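Superoxide dismutase (Clostridium difficile, PDB 3TJT) probably protects cells from oxidative damage by converting superoxide radicals into hydrogen peroxide and molecular oxygen at a metal centre that here holds iron(III). Local coordinates at residues I22-E25 with T26-H30. Sequence-based numbering, arbitrary orientation.
Sequences IDKE and TMKLH. With FE (Fe (III) ion), chain B.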
loop_
_atom_site.group_PDB
_atom_site.type_symbol
_atom_site.label_atom_id
_atom_site.label_comp_id
_atom_site.label_asym_id
_atom_site.label_seq_id
_atom_site.Cartn_x
_atom_site.Cartn_y
_atom_site.Cartn_z
ATOM N N ILE A 22 -15.224 -5.753 11.976
ATOM C CA ILE A 22 -14.853 -4.588 11.186
ATOM C C ILE A 22 -15.724 -3.428 11.634
ATOM O O ILE A 22 -16.945 -3.543 11.668
ATOM C CB ILE A 22 -15.040 -4.835 9.677
ATOM C CG1 ILE A 22 -14.209 -6.048 9.251
ATOM C CG2 ILE A 22 -14.655 -3.587 8.875
ATOM C CD1 ILE A 22 -14.382 -6.428 7.778
ATOM N N ASP A 23 -15.095 -2.309 11.972
ATOM C CA ASP A 23 -15.826 -1.157 12.498
ATOM C C ASP A 23 -16.694 -0.437 11.467
ATOM O O ASP A 23 -16.368 -0.371 10.277
ATOM C CB ASP A 23 -14.842 -0.165 13.114
ATOM C CG ASP A 23 -13.720 0.173 12.167
ATOM O OD1 ASP A 23 -12.978 -0.760 11.789
ATOM O OD2 ASP A 23 -13.598 1.355 11.795
ATOM N N LYS A 24 -17.798 0.129 11.943
ATOM C CA LYS A 24 -18.725 0.871 11.099
ATOM C C LYS A 24 -18.064 2.046 10.379
ATOM O O LYS A 24 -18.376 2.337 9.229
ATOM C CB LYS A 24 -19.897 1.389 11.952
ATOM C CG LYS A 24 -20.888 2.248 11.190
ATOM C CD LYS A 24 -21.951 2.862 12.118
ATOM C CE LYS A 24 -23.008 3.614 11.312
ATOM N NZ LYS A 24 -24.091 4.181 12.178
ATOM N N GLU A 25 -17.157 2.733 11.063
ATOM C CA GLU A 25 -16.512 3.890 10.455
ATOM C C GLU A 25 -15.712 3.462 9.220
ATOM O O GLU A 25 -15.728 4.133 8.186
ATOM C CB GLU A 25 -15.609 4.581 11.477
ATOM C CG GLU A 25 -16.375 5.221 12.646
ATOM C CD GLU A 25 -17.052 4.224 13.602
ATOM O OE1 GLU A 25 -16.551 3.087 13.786
ATOM O OE2 GLU A 25 -18.093 4.608 14.198
ATOM N N THR A 26 -15.033 2.333 9.344
ATOM C CA THR A 26 -14.263 1.788 8.223
ATOM C C THR A 26 -15.166 1.318 7.085
ATOM O O THR A 26 -14.874 1.552 5.911
ATOM C CB THR A 26 -13.347 0.662 8.702
ATOM O OG1 THR A 26 -12.320 1.218 9.523
ATOM C CG2 THR A 26 -12.706 -0.071 7.519
ATOM N N MET A 27 -16.281 0.672 7.413
ATOM C CA MET A 27 -17.213 0.280 6.354
ATOM C C MET A 27 -17.701 1.490 5.562
ATOM O O MET A 27 -17.789 1.443 4.336
ATOM C CB MET A 27 -18.407 -0.517 6.915
ATOM C CG MET A 27 -18.023 -1.838 7.580
ATOM S SD MET A 27 -17.167 -3.035 6.489
ATOM C CE MET A 27 -18.325 -3.158 5.131
ATOM N N LYS A 28 -18.008 2.582 6.260
ATOM C CA LYS A 28 -18.437 3.814 5.608
ATOM C C LYS A 28 -17.357 4.381 4.681
ATOM O O LYS A 28 -17.626 4.701 3.530
ATOM C CB LYS A 28 -18.843 4.869 6.645
ATOM C CG LYS A 28 -20.145 4.562 7.372
ATOM C CD LYS A 28 -21.307 5.383 6.814
ATOM C CE LYS A 28 -22.621 5.039 7.524
ATOM N NZ LYS A 28 -23.812 5.640 6.851
ATOM N N LEU A 29 -16.135 4.497 5.187
ATOM C CA LEU A 29 -15.052 5.044 4.380
ATOM C C LEU A 29 -14.739 4.111 3.225
ATOM O O LEU A 29 -14.589 4.542 2.088
ATOM C CB LEU A 29 -13.794 5.221 5.231
ATOM C CG LEU A 29 -13.821 6.366 6.249
ATOM C CD1 LEU A 29 -12.762 6.139 7.310
ATOM C CD2 LEU A 29 -13.634 7.707 5.575
ATOM N N HIS A 30 -14.631 2.829 3.531
ATOM C CA HIS A 30 -14.195 1.843 2.543
ATOM C C HIS A 30 -15.182 1.808 1.374
ATOM O O HIS A 30 -14.786 1.810 0.206
ATOM C CB HIS A 30 -14.091 0.473 3.211
ATOM C CG HIS A 30 -13.149 -0.467 2.526
ATOM N ND1 HIS A 30 -12.949 -1.758 2.965
ATOM C CD2 HIS A 30 -12.333 -0.300 1.457
ATOM C CE1 HIS A 30 -12.062 -2.353 2.187
ATOM N NE2 HIS A 30 -11.676 -1.491 1.265
HETATM FE FE FE B . -9.966 -1.503 -0.050
HETATM O O HOH W 1 -8.237 -1.973 -1.380
#
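Asp23 N-caps helix 24-46 by turning its carboxylate back over the first turn, where a single oxygen, OD2, takes two bonds from Thr26. The hydroxyl OG1 of Thr26 meets OD2 of Asp23 on its syn side at 2.6 Å, somewhat out of the carboxylate plane. From the same face, but 60° out of that plane, the backbone N of Thr26 approaches OD2 of Asp23 at 3.0 Å, in a bent bond. Both torsions serve this grip: CG of Asp23 sits between its own backbone N and carbonyl carbon (chi1 51°), while OG1 of Thr26 lies beside its backbone N, which lets hydroxyl and amide converge on one acceptor. Leu175 of helix 174-177 packs against both side chains.

Just before the cap, Ile22 crosses Met27 at about a right angle, its CG2 branch meeting SD of Met27 at 3.5 Å. The bend at chi2 (-60°) brings the sulfur to that methyl, the N'-N4 contact of a hydrophobic staple. Beside it, Met27 N donates to Asp23 O at 3.0 Å, the first of the regular helical bonds. On another side of the helix, Lys24 and Lys28 run alongside each other in the same direction; Lys28 also makes a cation-pi contact with Tyr15.

One turn beyond Thr26, His30 binds iron through NE2 at 2.2 Å, together with His85, Asp167 and His171. The carboxylate of Asp23, if ionised, would probably interact favourably with the positive end of the helix dipole, and its paired hydrogen bonds with Thr26 fix the start of the helix that carries this ligand.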